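Local coordinates for uncharacterized conserved protein of COG5135 (Nostoc punctiforme, PDB 2I51), which binds flavin mononucleotide and is related to pyridoxamine 5'-phosphate oxidase, though its own reaction and substrate are not established, at residues 84-89 with 165-170; 177-182 with 189-194. All coordinates share one frame; numbering follows the deposited sequence.

Contact 1 of 2, residues 84-89 with 165-170; sequences TREQFR and VDHLEL. With FMN (flavin mononucleotide), chain P.
Strands 86-89 and 165-169 run antiparallel, their axes 4.7 Å apart at 172°, with Gln-87 facing Leu-168 and Arg-89 facing Asp-166 as hydrogen-bonded pairs. They are neighbours in the antiparallel sheet of an FMN-binding fold related to pyridoxamine 5'-phosphate oxidase, and each face has its own task. On the face carrying Phe-88 and His-167, the two rings form an offset stack, planes 10° apart and centroids 4.0 Å apart, with Phe-88 CZ over the imidazole. Helix 8-17 packs on Phe-88. His-167 suits this place because its flat ring stacks while NE2, from the edge, donates to the anti lone pair of Glu-86 OE1 at 2.8 Å. Glu-86 is further held through OE2 by Thr-84 OG1 and Arg-17, which would help keep it ionised beside Glu-169; a water donates to both acids. An alanine in place of His-167 would remove the imidazole and would probably leave Phe-88 without its stacking partner and Glu-86 less firmly oriented. The opposite face meets FMN: methyls of Leu-168 and Leu-170 touch it, and Arg-89 NH1 donates to FMN O3P at 3.1 Å, with a weak second bond from NH2, itself salt-bridged to Glu-76. Gln-87, extended, accepts at OE1 from Thr-42 OG1 of the second subunit, while NE2 donates to FMN O2' at 3.0 Å.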
loop_
_atom_site.group_PDB
_atom_site.type_symbol
_atom_site.label_atom_id
_atom_site.label_comp_id
_atom_site.label_asym_id
_atom_site.label_seq_id
_atom_site.Cartn_x
_atom_site.Cartn_y
_atom_site.Cartn_z
ATOM N N THR A 84 9.086 -10.729 10.720
ATOM C CA THR A 84 8.370 -10.770 11.971
ATOM C C THR A 84 6.856 -10.803 11.829
ATOM O O THR A 84 6.169 -10.932 12.834
ATOM C CB THR A 84 8.769 -9.573 12.838
ATOM O OG1 THR A 84 8.607 -8.378 12.090
ATOM C CG2 THR A 84 10.267 -9.698 13.283
ATOM N N ARG A 85 6.349 -10.743 10.593
ATOM C CA ARG A 85 4.895 -10.883 10.334
ATOM C C ARG A 85 4.088 -9.843 11.133
ATOM O O ARG A 85 3.117 -10.156 11.821
ATOM C CB ARG A 85 4.422 -12.313 10.600
ATOM C CG ARG A 85 5.152 -13.352 9.768
ATOM C CD ARG A 85 4.575 -14.782 10.002
ATOM N NE ARG A 85 3.186 -14.894 9.569
ATOM C CZ ARG A 85 2.169 -15.411 10.263
ATOM N NH1 ARG A 85 2.296 -15.963 11.488
ATOM N NH2 ARG A 85 0.978 -15.394 9.700
ATOM N N GLU A 86 4.511 -8.575 11.024
ATOM C CA GLU A 86 3.811 -7.472 11.673
ATOM C C GLU A 86 3.544 -6.332 10.720
ATOM O O GLU A 86 4.307 -6.144 9.763
ATOM C CB GLU A 86 4.569 -7.008 12.908
ATOM C CG GLU A 86 5.861 -6.406 12.642
ATOM C CD GLU A 86 6.691 -6.216 13.935
ATOM O OE1 GLU A 86 6.204 -5.571 14.886
ATOM O OE2 GLU A 86 7.855 -6.665 13.943
ATOM N N GLN A 87 2.470 -5.593 10.955
ATOM C CA GLN A 87 2.070 -4.522 10.114
ATOM C C GLN A 87 1.871 -3.270 10.953
ATOM O O GLN A 87 1.320 -3.356 12.052
ATOM C CB GLN A 87 0.752 -4.877 9.444
ATOM C CG GLN A 87 0.053 -3.765 8.651
ATOM C CD GLN A 87 -1.220 -4.240 8.016
ATOM O OE1 GLN A 87 -1.229 -4.516 6.811
ATOM N NE2 GLN A 87 -2.271 -4.341 8.788
ATOM N N PHE A 88 2.352 -2.131 10.451
ATOM C CA PHE A 88 2.032 -0.827 11.005
ATOM C C PHE A 88 1.259 -0.025 9.964
ATOM O O PHE A 88 1.704 0.142 8.819
ATOM C CB PHE A 88 3.266 -0.042 11.408
ATOM C CG PHE A 88 4.088 -0.662 12.468
ATOM C CD1 PHE A 88 4.919 -1.729 12.208
ATOM C CD2 PHE A 88 4.014 -0.159 13.774
ATOM C CE1 PHE A 88 5.720 -2.301 13.228
ATOM C CE2 PHE A 88 4.823 -0.720 14.782
ATOM C CZ PHE A 88 5.685 -1.775 14.490
ATOM N N ARG A 89 0.122 0.481 10.364
ATOM C CA ARG A 89 -0.635 1.437 9.560
ATOM C C ARG A 89 -0.517 2.762 10.270
ATOM O O ARG A 89 -0.701 2.806 11.485
ATOM C CB ARG A 89 -2.101 1.019 9.426
ATOM C CG ARG A 89 -2.261 -0.233 8.634
ATOM C CD ARG A 89 -3.679 -0.798 8.759
ATOM N NE ARG A 89 -4.663 0.154 8.221
ATOM C CZ ARG A 89 -5.982 -0.042 8.196
ATOM N NH1 ARG A 89 -6.445 -1.081 8.790
ATOM N NH2 ARG A 89 -6.798 0.865 7.638
ATOM N N VAL A 165 -1.805 5.256 14.810
ATOM C CA VAL A 165 -0.996 4.113 14.425
ATOM C C VAL A 165 -1.726 2.836 14.856
ATOM O O VAL A 165 -2.159 2.736 16.009
ATOM C CB VAL A 165 0.396 4.188 15.052
ATOM C CG1 VAL A 165 1.223 2.904 14.758
ATOM C CG2 VAL A 165 1.117 5.440 14.553
ATOM N N ASP A 166 -1.861 1.870 13.962
ATOM C CA ASP A 166 -2.483 0.535 14.222
ATOM C C ASP A 166 -1.372 -0.472 13.989
ATOM O O ASP A 166 -0.842 -0.569 12.865
ATOM C CB ASP A 166 -3.624 0.396 13.210
ATOM C CG ASP A 166 -4.465 -0.854 13.321
ATOM O OD1 ASP A 166 -4.123 -1.792 14.014
ATOM O OD2 ASP A 166 -5.483 -0.884 12.573
ATOM N N HIS A 167 -0.962 -1.175 15.026
ATOM C CA HIS A 167 0.085 -2.190 14.961
ATOM C C HIS A 167 -0.495 -3.577 15.147
ATOM O O HIS A 167 -1.055 -3.867 16.203
ATOM C CB HIS A 167 1.100 -1.911 16.051
ATOM C CG HIS A 167 2.251 -2.861 16.078
ATOM N ND1 HIS A 167 2.936 -3.145 17.248
ATOM C CD2 HIS A 167 2.866 -3.558 15.090
ATOM C CE1 HIS A 167 3.913 -3.994 16.976
ATOM N NE2 HIS A 167 3.897 -4.260 15.673
ATOM N N LEU A 168 -0.352 -4.427 14.144
ATOM C CA LEU A 168 -0.882 -5.774 14.124
ATOM C C LEU A 168 0.304 -6.734 14.097
ATOM O O LEU A 168 1.160 -6.645 13.215
ATOM C CB LEU A 168 -1.735 -5.976 12.881
ATOM C CG LEU A 168 -2.287 -7.382 12.657
ATOM C CD1 LEU A 168 -3.283 -7.761 13.750
ATOM C CD2 LEU A 168 -2.948 -7.459 11.285
ATOM N N GLU A 169 0.348 -7.622 15.086
ATOM C CA GLU A 169 1.337 -8.697 15.193
ATOM C C GLU A 169 0.641 -10.010 14.870
ATOM O O GLU A 169 -0.223 -10.450 15.627
ATOM C CB GLU A 169 1.905 -8.741 16.610
ATOM C CG GLU A 169 2.801 -7.584 16.902
ATOM C CD GLU A 169 3.374 -7.598 18.295
ATOM O OE1 GLU A 169 2.770 -8.219 19.190
ATOM O OE2 GLU A 169 4.439 -6.971 18.477
ATOM N N LEU A 170 1.015 -10.653 13.767
ATOM C CA LEU A 170 0.401 -11.923 13.439
ATOM C C LEU A 170 0.943 -13.042 14.299
ATOM O O LEU A 170 0.288 -14.094 14.379
ATOM C CB LEU A 170 0.583 -12.247 11.970
ATOM C CG LEU A 170 -0.042 -11.240 11.009
ATOM C CD1 LEU A 170 0.245 -11.669 9.553
ATOM C CD2 LEU A 170 -1.537 -11.069 11.238
HETATM N N1 FMN P . -7.436 -8.571 6.394
HETATM C C2 FMN P . -8.446 -9.030 5.562
HETATM O O2 FMN P . -9.597 -8.587 5.659
HETATM N N3 FMN P . -8.166 -9.940 4.588
HETATM C C4 FMN P . -6.936 -10.521 4.392
HETATM O O4 FMN P . -6.693 -11.249 3.423
HETATM C C4A FMN P . -5.912 -10.080 5.225
HETATM N N5 FMN P . -4.638 -10.629 5.084
HETATM C C5A FMN P . -3.601 -10.034 5.805
HETATM C C6 FMN P . -2.299 -10.460 5.593
HETATM C C7 FMN P . -1.225 -9.915 6.311
HETATM C C7M FMN P . 0.198 -10.308 5.954
HETATM C C8 FMN P . -1.472 -8.930 7.254
HETATM C C8M FMN P . -0.309 -8.148 7.879
HETATM C C9 FMN P . -2.767 -8.527 7.495
HETATM C C9A FMN P . -3.859 -9.065 6.782
HETATM N N10 FMN P . -5.180 -8.665 7.041
HETATM C C10 FMN P . -6.204 -9.106 6.202
HETATM C "C1'" FMN P . -5.544 -7.715 8.134
HETATM C "C2'" FMN P . -5.664 -6.325 7.548
HETATM O "O2'" FMN P . -4.364 -5.788 7.172
HETATM C "C3'" FMN P . -6.390 -5.368 8.511
HETATM O "O3'" FMN P . -5.734 -5.369 9.792
HETATM C "C4'" FMN P . -7.813 -5.860 8.707
HETATM O "O4'" FMN P . -8.432 -6.329 7.508
HETATM C "C5'" FMN P . -8.616 -4.678 9.203
HETATM O "O5'" FMN P . -8.633 -3.652 8.245
HETATM P P FMN P . -9.732 -2.508 8.194
HETATM O O1P FMN P . -11.014 -3.114 7.684
HETATM O O2P FMN P . -9.861 -2.105 9.661
HETATM O O3P FMN P . -9.209 -1.426 7.328
HETATM O O HOH W 1 6.401 -7.846 16.925
HETATM O O HOH W 2 -1.973 -2.774 11.306
HETATM O O HOH W 3 -5.087 -2.960 10.639
#

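Contact 2 of 2, residues 177-182 with 189-194; sequences RWLYHR and SSEAIN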
loop_
_atom_site.group_PDB
_atom_site.type_symbol
_atom_site.label_atom_id
_atom_site.label_comp_id
_atom_site.label_asym_id
_atom_site.label_seq_id
_atom_site.Cartn_x
_atom_site.Cartn_y
_atom_site.Cartn_z
ATOM N N ARG A 177 -3.167 -6.708 18.435
ATOM C CA ARG A 177 -3.403 -5.471 17.716
ATOM C C ARG A 177 -3.535 -4.337 18.711
ATOM O O ARG A 177 -4.264 -4.461 19.707
ATOM C CB ARG A 177 -4.672 -5.624 16.901
ATOM C CG ARG A 177 -4.874 -4.508 15.889
ATOM C CD ARG A 177 -6.059 -4.761 15.057
ATOM N NE ARG A 177 -6.371 -3.673 14.141
ATOM C CZ ARG A 177 -7.573 -3.495 13.596
ATOM N NH1 ARG A 177 -8.542 -4.344 13.875
ATOM N NH2 ARG A 177 -7.812 -2.483 12.786
ATOM N N TRP A 178 -2.794 -3.261 18.471
ATOM C CA TRP A 178 -2.773 -2.087 19.315
ATOM C C TRP A 178 -3.028 -0.863 18.481
ATOM O O TRP A 178 -2.467 -0.731 17.394
ATOM C CB TRP A 178 -1.420 -1.944 20.006
ATOM C CG TRP A 178 -1.255 -2.819 21.145
ATOM C CD1 TRP A 178 -0.804 -4.105 21.140
ATOM C CD2 TRP A 178 -1.525 -2.494 22.513
ATOM N NE1 TRP A 178 -0.810 -4.608 22.426
ATOM C CE2 TRP A 178 -1.239 -3.635 23.279
ATOM C CE3 TRP A 178 -1.980 -1.343 23.162
ATOM C CZ2 TRP A 178 -1.387 -3.655 24.680
ATOM C CZ3 TRP A 178 -2.135 -1.364 24.547
ATOM C CH2 TRP A 178 -1.843 -2.514 25.285
ATOM N N LEU A 179 -3.856 0.039 18.995
ATOM C CA LEU A 179 -4.156 1.300 18.381
ATOM C C LEU A 179 -3.587 2.404 19.240
ATOM O O LEU A 179 -3.783 2.427 20.450
ATOM C CB LEU A 179 -5.666 1.473 18.264
ATOM C CG LEU A 179 -6.251 2.624 17.496
ATOM C CD1 LEU A 179 -5.829 2.628 16.000
ATOM C CD2 LEU A 179 -7.803 2.530 17.682
ATOM N N TYR A 180 -2.922 3.344 18.600
ATOM C CA TYR A 180 -2.346 4.509 19.258
ATOM C C TYR A 180 -2.972 5.736 18.620
ATOM O O TYR A 180 -3.080 5.825 17.397
ATOM C CB TYR A 180 -0.834 4.539 19.019
ATOM C CG TYR A 180 -0.031 3.369 19.502
ATOM C CD1 TYR A 180 0.091 2.228 18.741
ATOM C CD2 TYR A 180 0.616 3.436 20.749
ATOM C CE1 TYR A 180 0.822 1.173 19.171
ATOM C CE2 TYR A 180 1.376 2.381 21.190
ATOM C CZ TYR A 180 1.481 1.250 20.391
ATOM O OH TYR A 180 2.215 0.159 20.845
ATOM N N HIS A 181 -3.354 6.723 19.425
ATOM C CA HIS A 181 -3.937 7.962 18.908
ATOM C C HIS A 181 -3.352 9.187 19.619
ATOM O O HIS A 181 -3.156 9.158 20.812
ATOM C CB HIS A 181 -5.456 7.908 19.045
ATOM C CG HIS A 181 -6.147 9.125 18.525
ATOM N ND1 HIS A 181 -6.365 9.351 17.184
ATOM C CD2 HIS A 181 -6.622 10.214 19.176
ATOM C CE1 HIS A 181 -6.948 10.529 17.033
ATOM N NE2 HIS A 181 -7.128 11.065 18.228
ATOM N N ARG A 182 -3.088 10.240 18.860
ATOM C CA ARG A 182 -2.566 11.496 19.385
ATOM C C ARG A 182 -3.704 12.513 19.429
ATOM O O ARG A 182 -4.399 12.697 18.425
ATOM C CB ARG A 182 -1.447 12.026 18.492
ATOM C CG ARG A 182 -0.646 13.084 19.193
ATOM C CD ARG A 182 0.436 13.595 18.389
ATOM N NE ARG A 182 -0.051 14.411 17.279
ATOM C CZ ARG A 182 0.733 14.811 16.286
ATOM N NH1 ARG A 182 1.999 14.425 16.267
ATOM N NH2 ARG A 182 0.248 15.567 15.316
ATOM N N SER A 189 -2.342 8.143 23.397
ATOM C CA SER A 189 -3.024 7.091 24.155
ATOM C C SER A 189 -2.898 5.804 23.364
ATOM O O SER A 189 -2.612 5.830 22.161
ATOM C CB SER A 189 -4.491 7.455 24.358
ATOM O OG SER A 189 -5.175 7.560 23.134
ATOM N N SER A 190 -2.984 4.676 24.054
ATOM C CA SER A 190 -2.989 3.387 23.377
ATOM C C SER A 190 -3.988 2.420 23.948
ATOM O O SER A 190 -4.393 2.547 25.102
ATOM C CB SER A 190 -1.624 2.772 23.395
ATOM O OG SER A 190 -1.240 2.406 24.672
ATOM N N GLU A 191 -4.403 1.459 23.134
ATOM C CA GLU A 191 -5.358 0.462 23.572
ATOM C C GLU A 191 -5.234 -0.808 22.761
ATOM O O GLU A 191 -5.040 -0.765 21.544
ATOM C CB GLU A 191 -6.799 0.952 23.510
ATOM C CG GLU A 191 -7.373 1.311 22.172
ATOM C CD GLU A 191 -8.911 1.353 22.182
ATOM O OE1 GLU A 191 -9.530 0.785 23.106
ATOM O OE2 GLU A 191 -9.489 1.959 21.244
ATOM N N ALA A 192 -5.302 -1.928 23.441
ATOM C CA ALA A 192 -5.337 -3.215 22.780
ATOM C C ALA A 192 -6.757 -3.417 22.229
ATOM O O ALA A 192 -7.778 -3.249 22.945
ATOM C CB ALA A 192 -4.958 -4.330 23.766
ATOM N N ILE A 193 -6.820 -3.848 20.960
ATOM C CA ILE A 193 -8.095 -4.038 20.264
ATOM C C ILE A 193 -8.137 -5.407 19.613
ATOM O O ILE A 193 -7.117 -6.091 19.458
ATOM C CB ILE A 193 -8.374 -2.943 19.221
ATOM C CG1 ILE A 193 -7.218 -2.794 18.211
ATOM C CG2 ILE A 193 -8.582 -1.567 19.926
ATOM C CD1 ILE A 193 -7.523 -1.998 16.929
ATOM N N ASN A 194 -9.338 -5.858 19.271
ATOM C CA ASN A 194 -9.453 -7.156 18.632
ATOM C C ASN A 194 -8.867 -7.134 17.219
ATOM O O ASN A 194 -9.220 -6.245 16.440
ATOM C CB ASN A 194 -10.916 -7.604 18.552
ATOM C CG ASN A 194 -11.509 -7.899 19.916
ATOM O OD1 ASN A 194 -10.805 -8.378 20.842
ATOM N ND2 ASN A 194 -12.830 -7.692 20.037
HETATM O O HOH W 4 -4.970 -7.401 20.663
#
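This contact is a beta hairpin near the C-terminus, in which strand 176-182 turns back into 188-192 at the end of this chain's antiparallel sheet. Leu-179 with Glu-191 and His-181 with Ser-189 are hydrogen-bonded pairs, each joined by two backbone bonds; Trp-178 with Ala-192 and Tyr-180 with Ser-190 are the non-hydrogen-bonded pairs. The pairing goes on at Ile-193, whose N donates almost straight to Arg-177 O at 2.9 Å, although from above the carbonyl plane.

Trp-178 lays its indole over the neighbouring strand. The methyl of Ala-192 sits over the six-membered ring, CB 3.8 Å from its centroid and 12° off the normal, a CH-pi contact; so small a side chain suits the place, since the ring can also pack close to the peptide between Glu-191 and Ala-192. On the same face, Ser-190 CB lies 3.5 Å from Tyr-180 CD2.

The other face carries Leu-179, Glu-191 and the end of Ile-193. Arg-177 is extended from CG to NE, CG anti to the backbone N (chi1 -168°), and Ile-193 CD1 lies over one face of its guanidinium, toward the rim, 3.5 Å from NE. A long apolar branch thus covers the flat group while its edge stays available to acceptors: NH1, whose position is less certain, donates to Asn-194 O at 3.3 Å, and Asp-166 and the terminal carboxylate of Pro-195 add salt bridges.

Strand 155-169 borders 176-182 on its other side, Trp-7 meets Tyr-180 edge-to-face, and the second subunit packs against Ala-192, Ile-193 and Asn-194, with backbone hydrogen bonds to Ala-192 and Asn-194.

In the fold
Contacts 1 and 2 follow one another along the chain and across a single sheet, their centres about 12 Å apart, because strand 155-169 of contact 1 is the neighbour of strand 176-182 of contact 2. Val-165 O lies 2.8 Å from Tyr-180 N, a probable hydrogen bond, and Asp-166 OD2 makes a salt bridge of 2.8 Å with Arg-177 NH2. Arg-177 itself belongs to the FMN pocket, where NH2 makes a weak, long ion pair with the phosphate that Arg-89 of contact 1 hydrogen-bonds. Both contacts also reach the second subunit, whose Arg-41, Thr-59 and Lys-65 bind the same flavin, so the pocket lies between two chains.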